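Side-chain contacts in Zn-dependent hydrolase, glyoxylase (PDB 6T5K), which probably hydrolyses beta-lactam antibiotics, carbapenems among them, as a zinc-dependent class B metallo-beta-lactamase: residues G107-F112 against I117-F122; E144-L147 against K152-F155; V204-I209 against H233-L238; L216-V219 against N225-D228. One frame throughout, in Å; residues are numbered along the deposited sequence. Where two conformers were deposited one is given.

How the contacts relate
The four contacts are spread over the alpha-beta/beta-alpha sandwich of the metallo-beta-lactamase fold. Contact 1 belongs to the eight-stranded sheet, where it ties helix 109-114 to strand 119-122. Contact 2 is a hairpin of the five-stranded sheet; its centre lies about 16 Å from that of contact 1, and the two touch through Tyr120, which packs on Leu145 and Leu147. Contacts 1 and 2 follow in series, whereas contact 4 is nested in the loop that contact 3 closes. Those last two are centred about 14 Å apart and share the run from helix 201-212 through strand 218-221 to helix 230-239. Strand 218-221 ends shortly before His223, a zinc ligand, so this run also carries part of the metal site.

Contact 1 (G107-F112 against I117-F122); sequences GGLEAF and IPSYAF. With EDO (1,2-ethanediol), chain F.
Phe112 and Ile117 meet at the turn of a beta-alpha-beta crossover, where helix 109-114 has come over from strand 92-98 and the chain heads into the neighbouring parallel strand 119-122. Ile117 brings a methyl to the rim of the aromatic ring: its CG2 lies close to the ring plane, 3.8 Å from Phe112 CD2, and the far end of its longer branch, CD1, also nears that carbon. Both branches can reach because CG1 stands opposite the carbonyl carbon (chi1 -57°), which turns CG2 opposite the backbone N. A branched residue can in this way set two carbons against one ring atom. Ile117 N also donates to Phe112 O (3.1 Å). Gly108 O lies in the plane of the same ring at its edge.

Further along, Leu109 extends CD2 to Ser119 CB at 3.9 Å. Leu109 and Phe112 also pack on Val96 of strand 92-98, where bulky apolar groups suit the buried underside of the helix. The small serine lets Leu109 CD2 approach its CB, and its OG, held between backbone N and carbonyl carbon (chi1 60°), bonds with His113 NE2 and Gln138 N. At the exposed end, an ethanediol probably left from crystallisation donates from O2 to Glu110 OE1 at 2.6 Å, and is also hydrogen-bonded to His113 ND1.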
loop_
_atom_site.group_PDB
_atom_site.type_symbol
_atom_site.label_atom_id
_atom_site.label_comp_id
_atom_site.label_asym_id
_atom_site.label_seq_id
_atom_site.Cartn_x
_atom_site.Cartn_y
_atom_site.Cartn_z
ATOM N N GLY A 107 6.692 8.787 3.501
ATOM C CA GLY A 107 7.624 9.435 4.398
ATOM C C GLY A 107 9.048 8.934 4.255
ATOM O O GLY A 107 10.000 9.669 4.527
ATOM N N GLY A 108 9.217 7.697 3.814
ATOM C CA GLY A 108 10.540 7.121 3.680
ATOM C C GLY A 108 11.099 7.024 2.277
ATOM O O GLY A 108 12.050 6.272 2.047
ATOM N N LEU A 109 10.591 7.812 1.335
ATOM C CA LEU A 109 11.041 7.631 -0.039
ATOM C C LEU A 109 12.540 7.884 -0.217
ATOM O O LEU A 109 13.162 7.285 -1.105
ATOM C CB LEU A 109 10.273 8.541 -0.980
ATOM C CG LEU A 109 8.876 8.062 -1.353
ATOM C CD1 LEU A 109 8.292 9.080 -2.301
ATOM C CD2 LEU A 109 8.885 6.684 -1.983
ATOM N N GLU A 110 13.139 8.779 0.575
ATOM C CA GLU A 110 14.548 9.078 0.327
ATOM C C GLU A 110 15.425 7.843 0.529
ATOM O O GLU A 110 16.473 7.713 -0.122
ATOM C CB GLU A 110 15.034 10.244 1.192
ATOM C CG GLU A 110 16.555 10.364 1.279
ATOM C CD GLU A 110 17.259 10.634 -0.067
ATOM O OE1 GLU A 110 16.606 11.017 -1.065
ATOM O OE2 GLU A 110 18.497 10.482 -0.111
ATOM N N ALA A 111 15.019 6.919 1.406
ATOM C CA ALA A 111 15.770 5.684 1.563
ATOM C C ALA A 111 15.781 4.874 0.270
ATOM O O ALA A 111 16.760 4.193 -0.037
ATOM C CB ALA A 111 15.201 4.864 2.720
ATOM N N PHE A 112 14.681 4.899 -0.477
ATOM C CA PHE A 112 14.658 4.229 -1.769
ATOM C C PHE A 112 15.486 4.999 -2.782
ATOM O O PHE A 112 16.295 4.414 -3.517
ATOM C CB PHE A 112 13.217 4.090 -2.249
ATOM C CG PHE A 112 12.462 2.997 -1.567
ATOM C CD1 PHE A 112 11.821 3.215 -0.360
ATOM C CD2 PHE A 112 12.399 1.735 -2.126
ATOM C CE1 PHE A 112 11.121 2.199 0.264
ATOM C CE2 PHE A 112 11.710 0.727 -1.499
ATOM C CZ PHE A 112 11.074 0.967 -0.300
ATOM N N ILE A 117 16.554 3.288 -6.353
ATOM C CA ILE A 117 15.310 2.558 -6.604
ATOM C C ILE A 117 14.265 3.579 -7.008
ATOM O O ILE A 117 14.016 4.528 -6.256
ATOM C CB ILE A 117 14.859 1.769 -5.371
ATOM C CG1 ILE A 117 15.940 0.790 -4.912
ATOM C CG2 ILE A 117 13.555 0.995 -5.697
ATOM C CD1 ILE A 117 15.739 0.256 -3.499
ATOM N N PRO A 118 13.613 3.426 -8.155
ATOM C CA PRO A 118 12.676 4.453 -8.600
ATOM C C PRO A 118 11.371 4.384 -7.835
ATOM O O PRO A 118 10.914 3.308 -7.446
ATOM C CB PRO A 118 12.432 4.088 -10.066
ATOM C CG PRO A 118 12.680 2.606 -10.129
ATOM C CD PRO A 118 13.820 2.379 -9.168
ATOM N N SER A 119 10.764 5.549 -7.650
ATOM C CA SER A 119 9.483 5.666 -6.980
ATOM C C SER A 119 8.419 6.150 -7.954
ATOM O O SER A 119 8.678 7.012 -8.809
ATOM C CB SER A 119 9.563 6.603 -5.782
ATOM O OG SER A 119 9.951 7.917 -6.148
ATOM N N TYR A 120 7.232 5.580 -7.810
ATOM C CA TYR A 120 6.113 5.870 -8.682
ATOM C C TYR A 120 4.882 6.218 -7.861
ATOM O O TYR A 120 4.719 5.760 -6.736
ATOM C CB TYR A 120 5.729 4.624 -9.488
ATOM C CG TYR A 120 6.784 4.141 -10.441
ATOM C CD1 TYR A 120 7.848 3.381 -9.996
ATOM C CD2 TYR A 120 6.729 4.465 -11.798
ATOM C CE1 TYR A 120 8.822 2.931 -10.875
ATOM C CE2 TYR A 120 7.695 4.009 -12.684
ATOM C CZ TYR A 120 8.746 3.252 -12.212
ATOM O OH TYR A 120 9.704 2.798 -13.086
ATOM N N ALA A 121 3.988 6.996 -8.461
ATOM C CA ALA A 121 2.733 7.337 -7.806
ATOM C C ALA A 121 1.799 7.926 -8.847
ATOM O O ALA A 121 2.201 8.249 -9.966
ATOM C CB ALA A 121 2.960 8.329 -6.666
ATOM N N PHE A 122 0.529 8.028 -8.481
ATOM C CA PHE A 122 -0.408 8.746 -9.333
ATOM C C PHE A 122 0.122 10.142 -9.631
ATOM O O PHE A 122 0.709 10.796 -8.768
ATOM C CB PHE A 122 -1.730 8.869 -8.591
ATOM C CG PHE A 122 -2.870 9.383 -9.435
ATOM C CD1 PHE A 122 -3.214 8.772 -10.648
ATOM C CD2 PHE A 122 -3.621 10.428 -8.996
ATOM C CE1 PHE A 122 -4.285 9.239 -11.400
ATOM C CE2 PHE A 122 -4.727 10.870 -9.718
ATOM C CZ PHE A 122 -5.039 10.299 -10.944
HETATM C C1 EDO F . 12.656 13.814 -1.243
HETATM O O1 EDO F . 11.821 14.355 -2.308
HETATM C C2 EDO F . 13.051 12.321 -1.375
HETATM O O2 EDO F . 14.388 12.022 -1.928
#

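Contact 2 (E144-L147 against K152-F155); sequences ELTL and KAVF. With EDO (1,2-ethanediol), chain C.
Thr146 and Phe155 lie side by side and point the same way, as partners in a non-hydrogen-bonded antiparallel pair. The ring atom Phe155 CE1 is met by both branches of the threonine, Thr146 OG1 at 3.4 Å and Thr146 CG2 at 3.6 Å. With OG1 set opposite the carbonyl carbon (chi1 -58°), CG2 swings along the strand and also touches Ala153 CB, a methyl small enough to sit beside it on the same face. A ring alongside a short beta-branched neighbour suits this partly exposed side of the sheet. In one of its two conformers Glu144 brings OE2 to 3.7 Å from Phe155 CD1, carboxylate and ring planes 53° apart. An ethanediol, probably from crystallisation, donates from O1 to that Glu144 OE2 (2.6 Å) and lays C2 over the centre of the Phe155 ring.

The next pair, Leu147 and Val154, points to the other face and is hydrogen-bonded: Leu147 N reaches Val154 O at 2.9 Å, and Val154 N reaches Leu147 O at the same distance. Together the two pairs build a beta hairpin, strand 144-149 returning as strand 152-157, with strand 144-149 outermost in the five-stranded sheet. Phe155 CA directs its hydrogen at Leu145 O, 3.3 Å away.

One shell further out, Leu147 and Val154 press on Val68 of the other sheet, where buried aliphatic groups are at home, and Leu147 also meets Tyr120. On the opposite side Phe155 rests on Pro173. Glu144 OE1 bonds to His157 ND1. Lys152 NZ, at the start of the returning strand, forms a salt bridge with Asp174 OD2.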
loop_
_atom_site.group_PDB
_atom_site.type_symbol
_atom_site.label_atom_id
_atom_site.label_comp_id
_atom_site.label_asym_id
_atom_site.label_seq_id
_atom_site.Cartn_x
_atom_site.Cartn_y
_atom_site.Cartn_z
ATOM N N GLU A 144 -3.185 3.481 -15.199
ATOM C CA GLU A 144 -2.682 2.172 -14.782
ATOM C C GLU A 144 -1.226 1.974 -15.186
ATOM O O GLU A 144 -0.886 2.019 -16.370
ATOM C CB GLU A 144 -3.527 0.990 -15.294
ATOM C CG GLU A 144 -2.898 -0.401 -14.884
ATOM C CD GLU A 144 -3.828 -1.607 -15.044
ATOM O OE1 GLU A 144 -4.765 -1.764 -14.240
ATOM O OE2 GLU A 144 -3.606 -2.434 -15.961
ATOM N N LEU A 145 -0.439 1.547 -14.219
ATOM C CA LEU A 145 0.990 1.344 -14.323
ATOM C C LEU A 145 1.254 -0.141 -14.127
ATOM O O LEU A 145 0.691 -0.766 -13.209
ATOM C CB LEU A 145 1.676 2.123 -13.220
ATOM C CG LEU A 145 3.180 1.940 -13.042
ATOM C CD1 LEU A 145 3.914 2.544 -14.204
ATOM C CD2 LEU A 145 3.651 2.535 -11.722
ATOM N N THR A 146 2.088 -0.710 -14.993
ATOM C CA THR A 146 2.541 -2.082 -14.861
ATOM C C THR A 146 3.984 -2.061 -14.371
ATOM O O THR A 146 4.829 -1.380 -14.959
ATOM C CB THR A 146 2.473 -2.806 -16.199
ATOM O OG1 THR A 146 1.134 -2.769 -16.699
ATOM C CG2 THR A 146 2.895 -4.223 -16.029
ATOM N N LEU A 147 4.248 -2.788 -13.290
ATOM C CA LEU A 147 5.591 -2.897 -12.741
ATOM C C LEU A 147 5.999 -4.362 -12.729
ATOM O O LEU A 147 5.354 -5.196 -12.076
ATOM C CB LEU A 147 5.663 -2.315 -11.337
ATOM C CG LEU A 147 5.494 -0.816 -11.261
ATOM C CD1 LEU A 147 5.373 -0.397 -9.809
ATOM C CD2 LEU A 147 6.626 -0.071 -11.932
ATOM N N LYS A 152 6.587 -11.982 -13.165
ATOM C CA LYS A 152 5.222 -11.549 -12.947
ATOM C C LYS A 152 5.175 -10.034 -13.019
ATOM O O LYS A 152 6.180 -9.364 -13.306
ATOM C CB LYS A 152 4.746 -12.058 -11.585
ATOM C CG LYS A 152 4.730 -13.572 -11.508
ATOM C CD LYS A 152 4.269 -14.075 -10.155
ATOM C CE LYS A 152 4.480 -15.573 -9.978
ATOM N NZ LYS A 152 3.774 -16.316 -11.073
ATOM N N ALA A 153 3.997 -9.484 -12.724
ATOM C CA ALA A 153 3.862 -8.045 -12.615
ATOM C C ALA A 153 2.853 -7.707 -11.535
ATOM O O ALA A 153 1.989 -8.516 -11.186
ATOM C CB ALA A 153 3.383 -7.432 -13.933
ATOM N N VAL A 154 2.952 -6.486 -11.022
ATOM C CA VAL A 154 1.950 -5.893 -10.155
ATOM C C VAL A 154 1.472 -4.645 -10.876
ATOM O O VAL A 154 2.221 -4.008 -11.619
ATOM C CB VAL A 154 2.525 -5.597 -8.743
ATOM C CG1 VAL A 154 3.675 -4.564 -8.813
ATOM C CG2 VAL A 154 1.395 -5.232 -7.765
ATOM N N PHE A 155 0.212 -4.293 -10.639
ATOM C CA PHE A 155 -0.478 -3.223 -11.345
ATOM C C PHE A 155 -0.914 -2.161 -10.357
ATOM O O PHE A 155 -1.365 -2.469 -9.252
ATOM C CB PHE A 155 -1.680 -3.822 -12.088
ATOM C CG PHE A 155 -1.255 -4.842 -13.107
ATOM C CD1 PHE A 155 -0.935 -4.455 -14.397
ATOM C CD2 PHE A 155 -1.036 -6.158 -12.730
ATOM C CE1 PHE A 155 -0.465 -5.370 -15.314
ATOM C CE2 PHE A 155 -0.553 -7.074 -13.633
ATOM C CZ PHE A 155 -0.297 -6.694 -14.941
HETATM C C1 EDO C . -4.439 -5.722 -15.996
HETATM O O1 EDO C . -5.093 -4.490 -16.272
HETATM C C2 EDO C . -4.526 -6.097 -14.522
HETATM O O2 EDO C . -5.892 -6.036 -14.056
#

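Contact 3 (V204-I209 against H233-L238); sequences VTVNKI and HYTETL
Asn207 and Glu236 cross obliquely at the outer rim of a helix pair, the amide turned 76° from the carboxylate so that the two flat groups stand almost on edge to each other. Asn207 ND2 donates to Glu236 OE1 at 3.0 Å, an almost straight bond (N-H...O 172°). The acceptor lies in the amide plane and is met on its syn side, the donor tilted somewhat out of the carboxylate plane. Reaching across takes length: Glu236 stretches out beyond CG, while the shorter asparagine holds CG opposite its backbone N. Amide and carboxylate suit the place, since a neutral amide N-H can satisfy one carboxylate oxygen at this partly exposed edge.

Beneath this polar bridge the contact turns apolar. Val206 and Glu236 slide past each other in opposite directions, Val206 CG1 lying 4.1 Å from Glu236 CB, so the aliphatic part of the acid serves as packing surface. The other valine methyl, CG2, meets Thr235 CG2 at 4.1 Å, with the two side chains nearly at right angles. Thr235 can offer its methyl here because its OG1 turns away to Leu231 O, one turn back in its own helix, and to Lys185 N.

Segments 204-209 and 233-238 run nearly antiparallel (158°), their axes approaching to 8.9 Å; they lie on helices 201-212 and 230-239. Thr235 packs further on Trp202 and Ile184, and Glu236 on Pro203. Below, Ile209 of the first helix touches Phe159 and Leu183, and along the chain strand 218-221 comes between the two helices.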
loop_
_atom_site.group_PDB
_atom_site.type_symbol
_atom_site.label_atom_id
_atom_site.label_comp_id
_atom_site.label_asym_id
_atom_site.label_seq_id
_atom_site.Cartn_x
_atom_site.Cartn_y
_atom_site.Cartn_z
ATOM N N VAL A 204 -18.351 5.011 -4.493
ATOM C CA VAL A 204 -18.358 4.807 -5.937
ATOM C C VAL A 204 -17.028 4.215 -6.384
ATOM O O VAL A 204 -16.984 3.265 -7.170
ATOM C CB VAL A 204 -18.655 6.138 -6.655
ATOM C CG1 VAL A 204 -18.578 6.002 -8.182
ATOM C CG2 VAL A 204 -20.022 6.672 -6.240
ATOM N N THR A 205 -15.922 4.807 -5.924
ATOM C CA THR A 205 -14.592 4.279 -6.214
ATOM C C THR A 205 -14.442 2.841 -5.754
ATOM O O THR A 205 -13.943 1.991 -6.500
ATOM C CB THR A 205 -13.587 5.183 -5.512
ATOM O OG1 THR A 205 -13.739 6.502 -6.054
ATOM C CG2 THR A 205 -12.164 4.665 -5.685
ATOM N N VAL A 206 -14.883 2.544 -4.525
ATOM C CA VAL A 206 -14.718 1.184 -4.027
ATOM C C VAL A 206 -15.562 0.194 -4.821
ATOM O O VAL A 206 -15.141 -0.940 -5.059
ATOM C CB VAL A 206 -14.931 1.106 -2.508
ATOM C CG1 VAL A 206 -14.871 -0.338 -2.034
ATOM C CG2 VAL A 206 -13.839 1.947 -1.848
ATOM N N ASN A 207 -16.772 0.571 -5.216
ATOM C CA ASN A 207 -17.547 -0.356 -6.008
ATOM C C ASN A 207 -16.869 -0.622 -7.351
ATOM O O ASN A 207 -16.963 -1.749 -7.878
ATOM C CB ASN A 207 -18.966 0.158 -6.238
ATOM C CG ASN A 207 -19.879 -0.925 -6.811
ATOM O OD1 ASN A 207 -20.051 -1.039 -8.020
ATOM N ND2 ASN A 207 -20.388 -1.784 -5.940
ATOM N N LYS A 208 -16.186 0.388 -7.920
ATOM C CA LYS A 208 -15.481 0.145 -9.175
ATOM C C LYS A 208 -14.411 -0.915 -8.960
ATOM O O LYS A 208 -14.188 -1.788 -9.809
ATOM C CB LYS A 208 -14.850 1.385 -9.772
ATOM C CG LYS A 208 -15.874 2.367 -10.245
ATOM C CD LYS A 208 -15.254 3.669 -10.598
ATOM C CE LYS A 208 -14.266 3.488 -11.669
ATOM N NZ LYS A 208 -13.387 4.704 -11.849
ATOM N N ILE A 209 -13.739 -0.865 -7.793
ATOM C CA ILE A 209 -12.694 -1.840 -7.450
ATOM C C ILE A 209 -13.286 -3.236 -7.305
ATOM O O ILE A 209 -12.771 -4.211 -7.855
ATOM C CB ILE A 209 -11.967 -1.412 -6.157
ATOM C CG1 ILE A 209 -11.187 -0.104 -6.422
ATOM C CG2 ILE A 209 -10.986 -2.492 -5.670
ATOM C CD1 ILE A 209 -10.693 0.583 -5.193
ATOM N N HIS A 233 -16.532 -4.763 0.507
ATOM C CA HIS A 233 -17.951 -4.569 0.773
ATOM C C HIS A 233 -18.169 -3.788 2.053
ATOM O O HIS A 233 -19.037 -2.906 2.102
ATOM C CB HIS A 233 -18.627 -5.923 0.815
ATOM C CG HIS A 233 -18.491 -6.684 -0.458
ATOM N ND1 HIS A 233 -18.363 -8.055 -0.500
ATOM C CD2 HIS A 233 -18.424 -6.257 -1.741
ATOM C CE1 HIS A 233 -18.265 -8.440 -1.764
ATOM N NE2 HIS A 233 -18.278 -7.364 -2.532
ATOM N N TYR A 234 -17.401 -4.106 3.093
ATOM C CA TYR A 234 -17.471 -3.357 4.335
ATOM C C TYR A 234 -17.183 -1.878 4.108
ATOM O O TYR A 234 -17.895 -1.009 4.620
ATOM C CB TYR A 234 -16.466 -3.917 5.343
ATOM C CG TYR A 234 -16.502 -3.084 6.594
ATOM C CD1 TYR A 234 -17.557 -3.202 7.482
ATOM C CD2 TYR A 234 -15.512 -2.151 6.863
ATOM C CE1 TYR A 234 -17.623 -2.397 8.606
ATOM C CE2 TYR A 234 -15.581 -1.326 7.959
ATOM C CZ TYR A 234 -16.631 -1.449 8.829
ATOM O OH TYR A 234 -16.692 -0.639 9.945
ATOM N N THR A 235 -16.143 -1.581 3.329
ATOM C CA THR A 235 -15.747 -0.196 3.123
ATOM C C THR A 235 -16.795 0.554 2.327
ATOM O O THR A 235 -17.135 1.693 2.657
ATOM C CB THR A 235 -14.406 -0.126 2.400
ATOM O OG1 THR A 235 -13.414 -0.751 3.223
ATOM C CG2 THR A 235 -14.002 1.291 2.162
ATOM N N GLU A 236 -17.293 -0.057 1.247
ATOM C CA GLU A 236 -18.348 0.608 0.495
ATOM C C GLU A 236 -19.551 0.902 1.395
ATOM O O GLU A 236 -20.112 2.011 1.366
ATOM C CB GLU A 236 -18.730 -0.212 -0.723
ATOM C CG GLU A 236 -19.696 0.552 -1.584
ATOM C CD GLU A 236 -20.242 -0.220 -2.774
ATOM O OE1 GLU A 236 -19.692 -1.280 -3.100
ATOM O OE2 GLU A 236 -21.247 0.257 -3.375
ATOM N N THR A 237 -19.957 -0.080 2.204
ATOM C CA THR A 237 -21.120 0.099 3.070
ATOM C C THR A 237 -20.892 1.204 4.092
ATOM O O THR A 237 -21.804 1.984 4.414
ATOM C CB THR A 237 -21.410 -1.211 3.796
ATOM O OG1 THR A 237 -21.627 -2.241 2.823
ATOM C CG2 THR A 237 -22.649 -1.075 4.711
ATOM N N LEU A 238 -19.683 1.263 4.636
ATOM C CA LEU A 238 -19.361 2.257 5.648
ATOM C C LEU A 238 -19.545 3.670 5.132
ATOM O O LEU A 238 -19.944 4.559 5.894
ATOM C CB LEU A 238 -17.914 2.045 6.087
ATOM C CG LEU A 238 -17.335 2.943 7.176
ATOM C CD1 LEU A 238 -18.068 2.733 8.490
ATOM C CD2 LEU A 238 -15.838 2.649 7.292
#

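Contact 4 (L216-V219 against N225-D228); sequences LRLV and NWGD
Leu218 and Trp226 come together through their first torsions: the leucine sets CG opposite its backbone N, and the tryptophan holds CG between backbone N and carbonyl carbon (chi1 46°). The side chains then lie alongside, pointing the same way, with Leu218 CD1 3.7 Å from Trp226 CD1. The same leucine methyl thus lies against both the indole and Gly227 O.

Beside them runs a single antiparallel bridge between Val219 and Gly227. Val219 N gives a short bond to Gly227 O (2.7 Å), while Gly227 N returns a bond of 3.0 Å to Val219 O. Leu218 CA adds a C-H...O contact to Gly227 O. Glycine fits because psi has swung past the fully extended value (phi -164°, psi -151°), a conformation probably less comfortable for residues that carry a CB. Val219 CG2 packs 3.5 Å from Asp228 O, and Asp228 CB stands equally near Arg217 O.

The side chain of Asp228 caps a backbone N in the turn that leads into helix 230-239, with OD1 also bonded to Thr230 OG1, while Trp226 NE1 bonds to Glu21 OE2. Val219 packs under Leu231 and Leu232 of that helix. On the far side, strand 218-221 lies next to strand 177-181, where Leu218 touches Val177. The loop 225-228 therefore makes its one bridge to an edge strand of the five-stranded sheet, just before the chain enters helix 230-239.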
loop_
_atom_site.group_PDB
_atom_site.type_symbol
_atom_site.label_atom_id
_atom_site.label_comp_id
_atom_site.label_asym_id
_atom_site.label_seq_id
_atom_site.Cartn_x
_atom_site.Cartn_y
_atom_site.Cartn_z
ATOM N N LEU A 216 -10.851 -11.534 -6.109
ATOM C CA LEU A 216 -9.851 -11.321 -5.075
ATOM C C LEU A 216 -9.992 -12.340 -3.953
ATOM O O LEU A 216 -11.097 -12.630 -3.475
ATOM C CB LEU A 216 -9.966 -9.925 -4.494
ATOM C CG LEU A 216 -9.425 -8.842 -5.411
ATOM C CD1 LEU A 216 -9.857 -7.487 -4.876
ATOM C CD2 LEU A 216 -7.919 -8.929 -5.513
ATOM N N ARG A 217 -8.841 -12.782 -3.449
ATOM C CA ARG A 217 -8.777 -13.651 -2.288
ATOM C C ARG A 217 -8.272 -12.958 -1.050
ATOM O O ARG A 217 -8.615 -13.378 0.055
ATOM C CB ARG A 217 -7.880 -14.859 -2.571
ATOM C CG ARG A 217 -8.423 -15.671 -3.703
ATOM C CD ARG A 217 -7.940 -17.086 -3.705
ATOM N NE ARG A 217 -6.569 -17.173 -4.168
ATOM C CZ ARG A 217 -6.195 -17.213 -5.448
ATOM N NH1 ARG A 217 -7.093 -17.143 -6.413
ATOM N NH2 ARG A 217 -4.907 -17.326 -5.758
ATOM N N LEU A 218 -7.453 -11.924 -1.213
ATOM C CA LEU A 218 -6.845 -11.242 -0.083
ATOM C C LEU A 218 -6.857 -9.751 -0.365
ATOM O O LEU A 218 -6.450 -9.322 -1.451
ATOM C CB LEU A 218 -5.399 -11.719 0.161
ATOM C CG LEU A 218 -4.615 -11.094 1.332
ATOM C CD1 LEU A 218 -5.144 -11.551 2.661
ATOM C CD2 LEU A 218 -3.161 -11.472 1.158
ATOM N N VAL A 219 -7.324 -8.978 0.618
ATOM C CA VAL A 219 -7.379 -7.522 0.542
ATOM C C VAL A 219 -6.646 -6.976 1.758
ATOM O O VAL A 219 -6.983 -7.326 2.899
ATOM C CB VAL A 219 -8.840 -7.028 0.515
ATOM C CG1 VAL A 219 -8.921 -5.508 0.546
ATOM C CG2 VAL A 219 -9.543 -7.553 -0.723
ATOM N N ASN A 225 -6.250 -5.192 10.240
ATOM C CA ASN A 225 -6.126 -6.554 9.743
ATOM C C ASN A 225 -6.514 -6.663 8.272
ATOM O O ASN A 225 -7.511 -6.082 7.823
ATOM C CB ASN A 225 -6.992 -7.507 10.572
ATOM C CG ASN A 225 -6.466 -7.702 11.986
ATOM O OD1 ASN A 225 -5.267 -7.664 12.222
ATOM N ND2 ASN A 225 -7.369 -7.905 12.930
ATOM N N TRP A 226 -5.737 -7.445 7.519
ATOM C CA TRP A 226 -6.153 -7.810 6.186
ATOM C C TRP A 226 -7.180 -8.941 6.258
ATOM O O TRP A 226 -7.355 -9.622 7.274
ATOM C CB TRP A 226 -4.920 -8.214 5.386
ATOM C CG TRP A 226 -4.003 -9.143 6.106
ATOM C CD1 TRP A 226 -4.007 -10.500 6.036
ATOM C CD2 TRP A 226 -2.911 -8.788 6.975
ATOM N NE1 TRP A 226 -3.010 -11.013 6.815
ATOM C CE2 TRP A 226 -2.335 -9.982 7.420
ATOM C CE3 TRP A 226 -2.403 -7.577 7.446
ATOM C CZ2 TRP A 226 -1.245 -9.996 8.276
ATOM C CZ3 TRP A 226 -1.345 -7.595 8.310
ATOM C CH2 TRP A 226 -0.771 -8.790 8.704
ATOM N N GLY A 227 -7.811 -9.167 5.135
ATOM C CA GLY A 227 -8.886 -10.130 5.050
ATOM C C GLY A 227 -9.149 -10.448 3.595
ATOM O O GLY A 227 -8.244 -10.418 2.762
ATOM N N ASP A 228 -10.400 -10.796 3.285
ATOM C CA ASP A 228 -10.822 -11.163 1.939
ATOM C C ASP A 228 -11.690 -10.058 1.335
ATOM O O ASP A 228 -11.641 -8.905 1.782
ATOM C CB ASP A 228 -11.463 -12.550 1.993
ATOM C CG ASP A 228 -12.609 -12.632 2.962
ATOM O OD1 ASP A 228 -13.547 -11.817 2.796
ATOM O OD2 ASP A 228 -12.550 -13.480 3.913
#